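Local coordinates for protein putative D-lactate dehydrogenase (Chlamydomonas reinhardtii, PDB 4ZGS) that probably reduces pyruvate to D-lactate with NADH in the chloroplast, as a member of the D-isomer specific 2-hydroxyacid dehydrogenase family, at residues S135-A140 against G190-R195; V144-A149 against M262-S267; V181-T186 against I234-C239; V204-I209 against M218-V223. All coordinates share one frame; numbering follows the deposited sequence.

Contact 1: residues S135-A140 against G190-R195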
# COMPACT_ATOMS: atom_id res chain seq x y z
N SER A 135 -6.50 -28.98 -10.84
CA SER A 135 -7.38 -29.40 -9.74
C SER A 135 -8.54 -28.45 -9.54
O SER A 135 -8.34 -27.31 -9.20
CB SER A 135 -6.62 -29.47 -8.41
OG SER A 135 -5.46 -30.27 -8.49
N PRO A 136 -9.75 -28.95 -9.72
CA PRO A 136 -10.96 -28.12 -9.69
C PRO A 136 -11.18 -27.53 -8.29
O PRO A 136 -11.84 -26.50 -8.14
CB PRO A 136 -12.08 -29.10 -10.07
CG PRO A 136 -11.52 -30.46 -9.74
CD PRO A 136 -10.04 -30.36 -10.01
N GLU A 137 -10.63 -28.19 -7.27
CA GLU A 137 -10.64 -27.62 -5.93
C GLU A 137 -9.90 -26.30 -5.84
O GLU A 137 -10.35 -25.39 -5.14
CB GLU A 137 -10.04 -28.59 -4.91
CG GLU A 137 -10.94 -29.69 -4.52
CD GLU A 137 -10.86 -30.84 -5.46
OE1 GLU A 137 -10.18 -30.67 -6.51
OE2 GLU A 137 -11.54 -31.86 -5.17
N SER A 138 -8.75 -26.21 -6.51
CA SER A 138 -7.93 -24.99 -6.43
C SER A 138 -8.73 -23.78 -6.85
O SER A 138 -8.75 -22.77 -6.13
CB SER A 138 -6.68 -25.09 -7.29
OG SER A 138 -5.69 -25.88 -6.66
N VAL A 139 -9.39 -23.89 -8.00
CA VAL A 139 -10.13 -22.79 -8.60
C VAL A 139 -11.36 -22.48 -7.76
O VAL A 139 -11.58 -21.33 -7.35
CB VAL A 139 -10.49 -23.11 -10.09
CG1 VAL A 139 -11.30 -22.02 -10.73
CG2 VAL A 139 -9.23 -23.37 -10.89
N ALA A 140 -12.12 -23.52 -7.40
CA ALA A 140 -13.34 -23.34 -6.60
C ALA A 140 -12.99 -22.73 -5.24
O ALA A 140 -13.68 -21.87 -4.78
CB ALA A 140 -14.09 -24.64 -6.41
N GLY A 190 -17.44 -25.69 -11.01
CA GLY A 190 -18.70 -25.30 -10.41
C GLY A 190 -19.21 -26.34 -9.41
O GLY A 190 -19.70 -25.98 -8.32
N GLN A 191 -19.04 -27.62 -9.74
CA GLN A 191 -19.40 -28.69 -8.82
C GLN A 191 -18.69 -28.52 -7.48
O GLN A 191 -19.31 -28.72 -6.41
CB GLN A 191 -19.09 -30.07 -9.42
CG GLN A 191 -19.47 -31.26 -8.56
CD GLN A 191 -19.04 -32.57 -9.21
OE1 GLN A 191 -19.12 -32.73 -10.42
NE2 GLN A 191 -18.55 -33.50 -8.40
N GLN A 192 -17.39 -28.19 -7.52
CA GLN A 192 -16.65 -28.00 -6.28
C GLN A 192 -17.12 -26.72 -5.57
O GLN A 192 -17.16 -26.68 -4.34
CB GLN A 192 -15.14 -27.94 -6.53
CG GLN A 192 -14.55 -29.26 -7.04
CD GLN A 192 -14.94 -30.45 -6.14
OE1 GLN A 192 -14.98 -30.34 -4.92
NE2 GLN A 192 -15.24 -31.58 -6.76
N ALA A 193 -17.50 -25.70 -6.33
CA ALA A 193 -17.88 -24.44 -5.71
C ALA A 193 -19.16 -24.68 -4.95
O ALA A 193 -19.32 -24.28 -3.81
CB ALA A 193 -18.02 -23.31 -6.74
N ALA A 194 -20.07 -25.38 -5.61
CA ALA A 194 -21.33 -25.83 -4.98
C ALA A 194 -21.09 -26.69 -3.74
O ALA A 194 -21.70 -26.44 -2.70
CB ALA A 194 -22.16 -26.57 -5.97
N ARG A 195 -20.19 -27.67 -3.83
CA ARG A 195 -19.88 -28.52 -2.67
C ARG A 195 -19.39 -27.69 -1.49
O ARG A 195 -19.91 -27.81 -0.39
CB ARG A 195 -18.83 -29.59 -3.01
CG ARG A 195 -18.46 -30.45 -1.80
CD ARG A 195 -17.29 -31.42 -2.05
NE ARG A 195 -16.06 -30.72 -2.44
CZ ARG A 195 -15.27 -30.06 -1.59
NH1 ARG A 195 -14.17 -29.44 -2.01
NH2 ARG A 195 -15.60 -29.98 -0.30

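Contact 2: residues V144-A149 against M262-S267. With NAD (nicotinamide-adenine-dinucleotide), chain I.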
# COMPACT_ATOMS: atom_id res chain seq x y z
N VAL A 144 -14.19 -18.92 -3.49
CA VAL A 144 -14.72 -18.93 -2.14
C VAL A 144 -13.83 -18.00 -1.31
O VAL A 144 -14.29 -17.32 -0.39
CB VAL A 144 -14.78 -20.37 -1.54
CG1 VAL A 144 -15.31 -20.35 -0.12
CG2 VAL A 144 -15.70 -21.22 -2.37
N ALA A 145 -12.55 -18.00 -1.63
CA ALA A 145 -11.58 -17.12 -0.98
C ALA A 145 -11.97 -15.64 -1.17
O ALA A 145 -12.02 -14.87 -0.23
CB ALA A 145 -10.20 -17.38 -1.53
N LEU A 146 -12.29 -15.29 -2.41
CA LEU A 146 -12.69 -13.94 -2.75
C LEU A 146 -13.92 -13.59 -1.96
O LEU A 146 -14.07 -12.46 -1.49
CB LEU A 146 -12.95 -13.80 -4.25
CG LEU A 146 -11.74 -14.00 -5.17
CD1 LEU A 146 -12.10 -13.69 -6.62
CD2 LEU A 146 -10.55 -13.20 -4.72
N ILE A 147 -14.84 -14.54 -1.85
CA ILE A 147 -16.09 -14.26 -1.16
C ILE A 147 -15.80 -13.89 0.31
O ILE A 147 -16.23 -12.85 0.82
CB ILE A 147 -17.07 -15.42 -1.28
CG1 ILE A 147 -17.66 -15.42 -2.69
CG2 ILE A 147 -18.26 -15.24 -0.29
CD1 ILE A 147 -18.36 -16.72 -3.08
N PHE A 148 -14.98 -14.70 0.96
CA PHE A 148 -14.69 -14.42 2.34
C PHE A 148 -14.00 -13.07 2.53
O PHE A 148 -14.39 -12.32 3.41
CB PHE A 148 -13.86 -15.55 2.95
CG PHE A 148 -14.71 -16.60 3.64
CD1 PHE A 148 -15.22 -16.37 4.91
CD2 PHE A 148 -15.00 -17.80 3.01
CE1 PHE A 148 -15.98 -17.33 5.52
CE2 PHE A 148 -15.76 -18.74 3.63
CZ PHE A 148 -16.25 -18.50 4.88
N ALA A 149 -13.01 -12.77 1.68
CA ALA A 149 -12.21 -11.57 1.82
C ALA A 149 -13.13 -10.35 1.68
O ALA A 149 -13.07 -9.45 2.50
CB ALA A 149 -11.06 -11.55 0.76
N MET A 262 -23.26 -9.82 -4.49
CA MET A 262 -21.82 -10.02 -4.67
C MET A 262 -21.61 -10.91 -5.88
O MET A 262 -22.12 -12.03 -5.91
CB MET A 262 -21.18 -10.67 -3.43
CG MET A 262 -19.74 -11.14 -3.60
SD MET A 262 -19.08 -11.67 -1.99
CE MET A 262 -19.42 -10.23 -0.98
N LEU A 263 -20.87 -10.43 -6.87
CA LEU A 263 -20.61 -11.20 -8.09
C LEU A 263 -19.17 -11.68 -8.08
O LEU A 263 -18.28 -10.90 -7.83
CB LEU A 263 -20.87 -10.36 -9.34
CG LEU A 263 -20.49 -10.94 -10.68
CD1 LEU A 263 -21.20 -12.26 -10.85
CD2 LEU A 263 -20.92 -9.96 -11.76
N ILE A 264 -18.96 -12.97 -8.31
CA ILE A 264 -17.62 -13.56 -8.33
C ILE A 264 -17.34 -14.19 -9.66
O ILE A 264 -18.10 -15.03 -10.11
CB ILE A 264 -17.45 -14.61 -7.27
CG1 ILE A 264 -17.72 -14.01 -5.90
CG2 ILE A 264 -16.05 -15.18 -7.34
CD1 ILE A 264 -16.79 -12.92 -5.54
N ASN A 265 -16.26 -13.77 -10.30
CA ASN A 265 -15.92 -14.41 -11.54
C ASN A 265 -14.46 -14.84 -11.61
O ASN A 265 -13.57 -14.00 -11.71
CB ASN A 265 -16.26 -13.45 -12.67
CG ASN A 265 -16.06 -14.05 -14.01
OD1 ASN A 265 -15.99 -15.27 -14.14
ND2 ASN A 265 -15.91 -13.20 -15.01
N VAL A 266 -14.23 -16.14 -11.51
CA VAL A 266 -12.93 -16.77 -11.71
C VAL A 266 -12.87 -17.57 -13.01
O VAL A 266 -11.92 -18.32 -13.20
CB VAL A 266 -12.53 -17.69 -10.53
CG1 VAL A 266 -12.49 -16.86 -9.25
CG2 VAL A 266 -13.49 -18.87 -10.39
N SER A 267 -13.89 -17.51 -13.87
CA SER A 267 -13.82 -18.30 -15.11
C SER A 267 -13.23 -17.54 -16.29
O SER A 267 -12.06 -17.72 -16.60
CB SER A 267 -15.20 -18.83 -15.55
OG SER A 267 -15.87 -19.51 -14.51
PA NAD I . -16.29 -28.07 -17.18
O1A NAD I . -16.56 -28.58 -18.54
O2A NAD I . -16.43 -29.32 -16.41
O5B NAD I . -17.35 -26.95 -16.73
C5B NAD I . -18.11 -26.21 -17.68
C4B NAD I . -19.58 -26.46 -17.50
O4B NAD I . -20.39 -25.29 -17.98
C3B NAD I . -20.03 -27.65 -18.28
O3B NAD I . -20.76 -28.59 -17.44
C2B NAD I . -20.93 -27.15 -19.31
O2B NAD I . -21.98 -28.13 -19.57
C1B NAD I . -21.51 -25.91 -18.76
N9A NAD I . -22.06 -25.05 -19.72
C8A NAD I . -21.90 -25.12 -21.14
N7A NAD I . -22.62 -24.09 -21.76
C5A NAD I . -23.24 -23.38 -20.75
C6A NAD I . -24.10 -22.24 -20.67
N6A NAD I . -24.52 -21.56 -21.83
N1A NAD I . -24.48 -21.86 -19.53
C2A NAD I . -24.21 -22.35 -18.45
N3A NAD I . -23.44 -23.38 -18.32
C4A NAD I . -22.89 -23.99 -19.46
O3 NAD I . -14.79 -27.50 -17.05
PN NAD I . -14.16 -26.92 -15.70
O1N NAD I . -13.02 -27.74 -15.22
O2N NAD I . -15.11 -27.01 -14.57
O5D NAD I . -13.72 -25.40 -15.93
C5D NAD I . -12.90 -25.00 -17.03
C4D NAD I . -12.84 -23.52 -16.96
O4D NAD I . -11.94 -23.09 -15.86
C3D NAD I . -12.28 -22.90 -18.16
O3D NAD I . -13.26 -22.83 -19.23
C2D NAD I . -11.92 -21.57 -17.68
O2D NAD I . -13.08 -20.71 -17.78
C1D NAD I . -11.53 -21.72 -16.25
N1N NAD I . -10.14 -21.54 -16.08
C2N NAD I . -9.67 -20.69 -15.05
C3N NAD I . -8.30 -20.49 -14.89
C7N NAD I . -7.78 -19.58 -13.78
O7N NAD I . -8.42 -18.59 -13.45
N7N NAD I . -6.55 -19.85 -13.13
C4N NAD I . -7.39 -21.12 -15.76
C5N NAD I . -7.86 -21.96 -16.79
C6N NAD I . -9.23 -22.17 -16.95

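Contact 3: residues V181-T186 against I234-C239. With NAD (nicotinamide-adenine-dinucleotide), chain I.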
# COMPACT_ATOMS: atom_id res chain seq x y z
N VAL A 181 -26.83 -18.52 -2.58
CA VAL A 181 -25.71 -18.57 -3.51
C VAL A 181 -26.07 -19.25 -4.82
O VAL A 181 -26.39 -20.43 -4.83
CB VAL A 181 -24.59 -19.36 -2.89
CG1 VAL A 181 -23.48 -19.65 -3.94
CG2 VAL A 181 -24.11 -18.65 -1.65
N GLY A 182 -26.11 -18.48 -5.91
CA GLY A 182 -26.18 -19.03 -7.26
C GLY A 182 -24.85 -19.50 -7.80
O GLY A 182 -23.93 -18.71 -7.95
N VAL A 183 -24.76 -20.77 -8.18
CA VAL A 183 -23.59 -21.23 -8.93
C VAL A 183 -23.99 -21.36 -10.37
O VAL A 183 -24.93 -22.09 -10.68
CB VAL A 183 -23.05 -22.56 -8.46
CG1 VAL A 183 -21.94 -23.00 -9.35
CG2 VAL A 183 -22.57 -22.45 -7.02
N VAL A 184 -23.32 -20.59 -11.23
CA VAL A 184 -23.60 -20.61 -12.66
C VAL A 184 -22.53 -21.43 -13.41
O VAL A 184 -21.38 -21.01 -13.60
CB VAL A 184 -23.68 -19.19 -13.26
CG1 VAL A 184 -24.01 -19.27 -14.72
CG2 VAL A 184 -24.74 -18.37 -12.55
N GLY A 185 -22.97 -22.60 -13.84
CA GLY A 185 -22.18 -23.65 -14.46
C GLY A 185 -21.72 -24.61 -13.37
O GLY A 185 -21.11 -24.21 -12.34
N THR A 186 -22.02 -25.89 -13.63
CA THR A 186 -21.83 -26.99 -12.68
C THR A 186 -20.80 -28.05 -13.11
O THR A 186 -20.89 -29.23 -12.73
CB THR A 186 -23.16 -27.63 -12.34
OG1 THR A 186 -23.84 -28.08 -13.52
CG2 THR A 186 -23.99 -26.57 -11.61
N ILE A 234 -25.27 -13.94 -3.61
CA ILE A 234 -23.99 -14.25 -4.20
C ILE A 234 -24.15 -15.07 -5.47
O ILE A 234 -24.86 -16.10 -5.48
CB ILE A 234 -23.11 -15.04 -3.25
CG1 ILE A 234 -23.00 -14.33 -1.91
CG2 ILE A 234 -21.76 -15.23 -3.87
CD1 ILE A 234 -22.28 -15.16 -0.86
N VAL A 235 -23.51 -14.60 -6.53
CA VAL A 235 -23.43 -15.28 -7.80
C VAL A 235 -21.98 -15.54 -8.15
O VAL A 235 -21.15 -14.62 -8.12
CB VAL A 235 -24.08 -14.47 -8.90
CG1 VAL A 235 -23.85 -15.12 -10.23
CG2 VAL A 235 -25.57 -14.34 -8.63
N THR A 236 -21.67 -16.79 -8.47
CA THR A 236 -20.30 -17.15 -8.85
C THR A 236 -20.28 -17.84 -10.21
O THR A 236 -20.95 -18.85 -10.40
CB THR A 236 -19.64 -18.04 -7.80
OG1 THR A 236 -18.37 -18.47 -8.29
CG2 THR A 236 -20.49 -19.30 -7.54
N LEU A 237 -19.54 -17.27 -11.15
CA LEU A 237 -19.58 -17.76 -12.52
C LEU A 237 -18.55 -18.85 -12.73
O LEU A 237 -17.37 -18.63 -12.45
CB LEU A 237 -19.32 -16.61 -13.49
CG LEU A 237 -20.16 -15.36 -13.30
CD1 LEU A 237 -19.84 -14.30 -14.39
CD2 LEU A 237 -21.63 -15.74 -13.27
N HIS A 238 -19.00 -20.06 -13.04
CA HIS A 238 -18.07 -21.10 -13.49
C HIS A 238 -18.24 -21.67 -14.91
O HIS A 238 -17.51 -22.58 -15.30
CB HIS A 238 -18.08 -22.18 -12.43
CG HIS A 238 -17.63 -21.66 -11.10
ND1 HIS A 238 -16.30 -21.53 -10.76
CD2 HIS A 238 -18.33 -21.09 -10.09
CE1 HIS A 238 -16.21 -20.99 -9.56
NE2 HIS A 238 -17.42 -20.71 -9.13
N CYS A 239 -19.18 -21.15 -15.69
CA CYS A 239 -19.38 -21.68 -17.03
C CYS A 239 -18.23 -21.30 -17.97
O CYS A 239 -17.53 -20.30 -17.75
CB CYS A 239 -20.71 -21.20 -17.63
SG CYS A 239 -21.01 -19.39 -17.52
PA NAD I . -16.29 -28.07 -17.18
O1A NAD I . -16.56 -28.58 -18.54
O2A NAD I . -16.43 -29.32 -16.41
O5B NAD I . -17.35 -26.95 -16.73
C5B NAD I . -18.11 -26.21 -17.68
C4B NAD I . -19.58 -26.46 -17.50
O4B NAD I . -20.39 -25.29 -17.98
C3B NAD I . -20.03 -27.65 -18.28
O3B NAD I . -20.76 -28.59 -17.44
C2B NAD I . -20.93 -27.15 -19.31
O2B NAD I . -21.98 -28.13 -19.57
C1B NAD I . -21.51 -25.91 -18.76
N9A NAD I . -22.06 -25.05 -19.72
C8A NAD I . -21.90 -25.12 -21.14
N7A NAD I . -22.62 -24.09 -21.76
C5A NAD I . -23.24 -23.38 -20.75
C6A NAD I . -24.10 -22.24 -20.67
N6A NAD I . -24.52 -21.56 -21.83
N1A NAD I . -24.48 -21.86 -19.53
C2A NAD I . -24.21 -22.35 -18.45
N3A NAD I . -23.44 -23.38 -18.32
C4A NAD I . -22.89 -23.99 -19.46
O3 NAD I . -14.79 -27.50 -17.05
PN NAD I . -14.16 -26.92 -15.70
O1N NAD I . -13.02 -27.74 -15.22
O2N NAD I . -15.11 -27.01 -14.57
O5D NAD I . -13.72 -25.40 -15.93
C5D NAD I . -12.90 -25.00 -17.03
C4D NAD I . -12.84 -23.52 -16.96
O4D NAD I . -11.94 -23.09 -15.86
C3D NAD I . -12.28 -22.90 -18.16
O3D NAD I . -13.26 -22.83 -19.23
C2D NAD I . -11.92 -21.57 -17.68
O2D NAD I . -13.08 -20.71 -17.78
C1D NAD I . -11.53 -21.72 -16.25
N1N NAD I . -10.14 -21.54 -16.08
C2N NAD I . -9.67 -20.69 -15.05
C3N NAD I . -8.30 -20.49 -14.89
C7N NAD I . -7.78 -19.58 -13.78
O7N NAD I . -8.42 -18.59 -13.45
N7N NAD I . -6.55 -19.85 -13.13
C4N NAD I . -7.39 -21.12 -15.76
C5N NAD I . -7.86 -21.96 -16.79
C6N NAD I . -9.23 -22.17 -16.95

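Contact 4: residues V204-I209 against M218-V223. With NAD (nicotinamide-adenine-dinucleotide), chain I.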
# COMPACT_ATOMS: atom_id res chain seq x y z
N VAL A 204 -27.56 -23.12 -1.50
CA VAL A 204 -26.95 -23.05 -2.80
C VAL A 204 -27.97 -23.39 -3.87
O VAL A 204 -28.76 -24.31 -3.73
CB VAL A 204 -25.75 -23.97 -2.89
CG1 VAL A 204 -25.03 -23.79 -4.24
CG2 VAL A 204 -24.80 -23.69 -1.74
N PHE A 205 -27.97 -22.61 -4.94
CA PHE A 205 -28.83 -22.89 -6.08
C PHE A 205 -27.90 -22.94 -7.27
O PHE A 205 -26.81 -22.40 -7.22
CB PHE A 205 -29.94 -21.85 -6.23
CG PHE A 205 -30.96 -21.91 -5.11
CD1 PHE A 205 -30.67 -21.38 -3.87
CD2 PHE A 205 -32.18 -22.54 -5.31
CE1 PHE A 205 -31.58 -21.45 -2.85
CE2 PHE A 205 -33.11 -22.61 -4.28
CZ PHE A 205 -32.81 -22.07 -3.05
N ALA A 206 -28.29 -23.64 -8.31
CA ALA A 206 -27.42 -23.83 -9.45
C ALA A 206 -28.18 -23.64 -10.73
O ALA A 206 -29.39 -23.92 -10.80
CB ALA A 206 -26.80 -25.21 -9.43
N TYR A 207 -27.44 -23.21 -11.74
CA TYR A 207 -27.95 -23.17 -13.09
C TYR A 207 -26.94 -23.81 -14.03
O TYR A 207 -25.74 -23.51 -13.96
CB TYR A 207 -28.20 -21.74 -13.55
CG TYR A 207 -28.45 -21.66 -15.04
CD1 TYR A 207 -29.71 -21.92 -15.55
CD2 TYR A 207 -27.42 -21.43 -15.93
CE1 TYR A 207 -29.95 -21.88 -16.92
CE2 TYR A 207 -27.65 -21.39 -17.30
CZ TYR A 207 -28.92 -21.62 -17.78
OH TYR A 207 -29.16 -21.58 -19.14
N ASP A 208 -27.43 -24.64 -14.93
CA ASP A 208 -26.59 -25.13 -16.00
C ASP A 208 -27.48 -25.57 -17.11
O ASP A 208 -28.64 -25.90 -16.89
CB ASP A 208 -25.71 -26.29 -15.56
CG ASP A 208 -24.59 -26.57 -16.54
OD1 ASP A 208 -24.88 -26.82 -17.73
OD2 ASP A 208 -23.41 -26.49 -16.13
N ILE A 209 -26.92 -25.64 -18.30
CA ILE A 209 -27.71 -26.05 -19.42
C ILE A 209 -27.98 -27.55 -19.19
O ILE A 209 -29.10 -28.03 -19.43
CB ILE A 209 -27.00 -25.74 -20.76
CG1 ILE A 209 -28.01 -25.55 -21.89
CG2 ILE A 209 -25.95 -26.81 -21.08
CD1 ILE A 209 -29.18 -24.66 -21.50
N MET A 218 -26.06 -33.67 -3.91
CA MET A 218 -25.68 -32.80 -2.79
C MET A 218 -26.93 -32.10 -2.29
O MET A 218 -26.89 -31.32 -1.35
CB MET A 218 -24.66 -31.74 -3.19
CG MET A 218 -23.28 -32.20 -3.60
SD MET A 218 -22.22 -30.77 -3.97
CE MET A 218 -21.58 -31.15 -5.62
N GLY A 219 -28.03 -32.37 -2.98
CA GLY A 219 -29.29 -31.74 -2.64
C GLY A 219 -29.36 -30.27 -3.01
O GLY A 219 -29.99 -29.49 -2.28
N ILE A 220 -28.69 -29.89 -4.10
CA ILE A 220 -28.75 -28.53 -4.60
C ILE A 220 -29.67 -28.42 -5.81
O ILE A 220 -29.39 -29.02 -6.84
CB ILE A 220 -27.38 -28.02 -4.97
CG1 ILE A 220 -26.51 -27.90 -3.72
CG2 ILE A 220 -27.50 -26.70 -5.74
CD1 ILE A 220 -25.05 -27.66 -4.00
N PRO A 221 -30.74 -27.63 -5.71
CA PRO A 221 -31.73 -27.49 -6.80
C PRO A 221 -31.23 -26.72 -8.02
O PRO A 221 -30.49 -25.75 -7.90
CB PRO A 221 -32.89 -26.75 -6.13
CG PRO A 221 -32.28 -26.03 -4.99
CD PRO A 221 -31.12 -26.85 -4.51
N TYR A 222 -31.65 -27.16 -9.20
CA TYR A 222 -31.46 -26.42 -10.45
C TYR A 222 -32.64 -25.51 -10.80
O TYR A 222 -33.80 -25.92 -10.76
CB TYR A 222 -31.17 -27.39 -11.60
CG TYR A 222 -29.74 -27.86 -11.55
CD1 TYR A 222 -29.35 -28.86 -10.65
CD2 TYR A 222 -28.76 -27.27 -12.35
CE1 TYR A 222 -28.03 -29.27 -10.59
CE2 TYR A 222 -27.45 -27.68 -12.30
CZ TYR A 222 -27.08 -28.68 -11.42
OH TYR A 222 -25.77 -29.08 -11.37
N VAL A 223 -32.35 -24.25 -11.08
CA VAL A 223 -33.37 -23.28 -11.42
C VAL A 223 -32.97 -22.59 -12.71
O VAL A 223 -31.91 -22.89 -13.27
CB VAL A 223 -33.56 -22.23 -10.33
CG1 VAL A 223 -33.92 -22.92 -9.00
CG2 VAL A 223 -32.31 -21.36 -10.19
PA NAD I . -16.29 -28.07 -17.18
O1A NAD I . -16.56 -28.58 -18.54
O2A NAD I . -16.43 -29.32 -16.41
O5B NAD I . -17.35 -26.95 -16.73
C5B NAD I . -18.11 -26.21 -17.68
C4B NAD I . -19.58 -26.46 -17.50
O4B NAD I . -20.39 -25.29 -17.98
C3B NAD I . -20.03 -27.65 -18.28
O3B NAD I . -20.76 -28.59 -17.44
C2B NAD I . -20.93 -27.15 -19.31
O2B NAD I . -21.98 -28.13 -19.57
C1B NAD I . -21.51 -25.91 -18.76
N9A NAD I . -22.06 -25.05 -19.72
C8A NAD I . -21.90 -25.12 -21.14
N7A NAD I . -22.62 -24.09 -21.76
C5A NAD I . -23.24 -23.38 -20.75
C6A NAD I . -24.10 -22.24 -20.67
N6A NAD I . -24.52 -21.56 -21.83
N1A NAD I . -24.48 -21.86 -19.53
C2A NAD I . -24.21 -22.35 -18.45
N3A NAD I . -23.44 -23.38 -18.32
C4A NAD I . -22.89 -23.99 -19.46
O3 NAD I . -14.79 -27.50 -17.05
PN NAD I . -14.16 -26.92 -15.70
O1N NAD I . -13.02 -27.74 -15.22
O2N NAD I . -15.11 -27.01 -14.57
O5D NAD I . -13.72 -25.40 -15.93
C5D NAD I . -12.90 -25.00 -17.03
C4D NAD I . -12.84 -23.52 -16.96
O4D NAD I . -11.94 -23.09 -15.86
C3D NAD I . -12.28 -22.90 -18.16
O3D NAD I . -13.26 -22.83 -19.23
C2D NAD I . -11.92 -21.57 -17.68
O2D NAD I . -13.08 -20.71 -17.78
C1D NAD I . -11.53 -21.72 -16.25
N1N NAD I . -10.14 -21.54 -16.08
C2N NAD I . -9.67 -20.69 -15.05
C3N NAD I . -8.30 -20.49 -14.89
C7N NAD I . -7.78 -19.58 -13.78
O7N NAD I . -8.42 -18.59 -13.45
N7N NAD I . -6.55 -19.85 -13.13
C4N NAD I . -7.39 -21.12 -15.76
C5N NAD I . -7.86 -21.96 -16.79
C6N NAD I . -9.23 -22.17 -16.95

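Contact 1: residues S135-A140 against G190-R195
Helix 136-140 crosses helix 190-195 at -60° with axes 8.2 Å apart, and Ala140 and Ala193 bring their CA atoms to within 4.8 Å. The second helix is the one that follows the glycine-rich turn of the Rossmann fold, and this packing sets the start of helix 136-151 against it. Alanine's small side chain suits so close a crossing: Ala140 CB lies 3.5 Å from Gln192 CB. Pro136 lays its CB against Gln192 CG at 3.9 Å. Gln192 turns back at chi2 (-52°), which brings its amide over the Glu137 carboxylate; the two planes are stacked, 27° apart, with OE2 of Glu137 3.8 Å from CD of Gln192. Glu137 OE2 has its salt bridge with Arg177 of the second subunit, while Arg195 NH2 reaches Ile200 O there, so this polar end faces the second subunit. Arg195 NE points in its guanidinium plane at Gln192 OE1, a 2.7 Å hydrogen bond, and NH1 adds a weak one.

Contact 2: residues V144-A149 against M262-S267
Helix 144-149 runs over strand 262-265 in nearly the opposite direction, 149° between their chain directions, with axes 9.0 Å apart and Ile147 facing Ile264. This is the helix-on-sheet packing of a Rossmann-type alpha/beta domain, and it is wholly apolar: no hydrogen bond joins the two segments. Ile147 and Ile264 form its centre, with Leu146 beside them. Ile147 CG1 meets CG1 of Ile264 at 3.5 Å, the two branches crossing at an angle, while Ile147 CG2 rests 4.0 Å from SD of Met262. Both isoleucines keep CG1 beside the backbone N and anti to the carbonyl carbon, but Ile264 also bends at chi2 (-62°), and its CD1 thereby reaches CB of Leu146 at 4.1 Å. Farther along, Leu146 CD1 and Val266 CG1 slide past each other at 4.1 Å. Branched residues suit the strand, and the long, flexible Met262, bent at chi3, brings its SD to Ile147. At the strand's end, Asn265 OD1 accepts Ser267 N in an Asx turn (3.1 Å). Ser267 O lies 3.4 Å from O2D of the nicotinamide ribose, a weak hydrogen bond. Strand 261-265 lies between strands 234-237 and 286-291 in the parallel sheet; on the far side of the helix, Val144 meets helix 188-200, and Phe148 touches that helix and Ala145 of the second subunit.

Contact 3: residues V181-T186 against I234-C239
Gly182 bonds to strand 234-237 through both its N and its O: the N gives to Ile234 O at 2.7 Å, and the O takes Thr236 N at 3.0 Å in a nearly linear bond. Val184 N then donates to Thr236 O (3.1 Å) and Val184 O accepts His238 N (2.6 Å). The strands run parallel, 4.7 Å apart and 15° off, as the first and third strands of a Rossmann sheet. Val181 and Val183 bond by their backbones to strand 203-207; on the other side, Val235 pairs with Met262 and Ile264 of strand 261-265, and Leu237 O is taken by Ser267 OG. Apolar groups fill both faces. Val181 CG2 lies beside CD1 of Ile234, and Val183 CG2 meets CG2 of Thr236 at 3.8 Å; on the other face, Val184 lies alongside Leu237, and its CG2 meets CG1 of Val235 at an angle. Thr236 places OG1 anti to its backbone N (chi1 174°), where His238 NE2 makes a weak bond to it. Gly185 has positive phi, and a CB there would run into Cys239 N. Cys239 CB lies 3.6 Å from the adenine N3A. With backbone groups paired to either side and side chains mostly hydrocarbon, both strands can lie buried; 180-184 leads into the glycine turn, and 234-237 delivers Cys239 to the adenine.

Contact 4: residues V204-I209 against M218-V223
Ala206 O is approached by two groups of the facing loop: Val223 N donates a 3.0 Å hydrogen bond to it, and Tyr222 CA, 3.3 Å from Ala206 O, points its hydrogen at the same atom. With Ala206 N giving to Pro221 O (3.1 Å), this makes a single bridge that joins the loop 218-223 to the outermost strand of the Rossmann sheet. Ala206 CB stands over one face of the Tyr222 ring, offset toward its rim, in a CH-pi contact 4.0 Å from the centroid; the short side chain lets the ring lie close over the strand. The ring's edge meets Asp208 N, and its OH is held by Asn212 N. Ile220 slots CG2 against Val204 O at 3.4 Å, while Phe205 CD2 touches the ring carbon CG of Pro221 at 3.5 Å. Asp208, with CG anti to its backbone N (chi1 -165°), turns its carboxylate to the adenosine half of NAD, OD2 coming within 3.3 Å of C1B. As in NAD-binding Rossmann domains, this acid lies beside the adenosine ribose; Lys210 N and Thr186 N hold its two oxygens. Strand 203-207 pairs inward with strand 180-184; helix 225-231 covers Phe205, Tyr207 and Val223, and helix 188-200 meets Val204 and Ile220.

All four contacts build the cofactor domain, but at different depths. Contacts 2 and 3 are buried, sharing one parallel sheet whose strands 261-265 and 234-237 are neighbours; contact 3 is joined by backbone bonds, contact 2 by apolar side chains, a methionine sulphur among them. Contacts 1 and 2 use the same helix, 136-151, and both also touch the second subunit, contact 1 with charged and amide groups. Contact 4 finishes the sheet's outer edge beside strand 180-184 and is partly exposed, mixing one bridge with aromatic and proline packing. Contact 1 lies against contact 3 through Ala193 and His238. In contacts 2, 3 and 4, NAD is reached at the C-terminal ends of the strands and just beyond them.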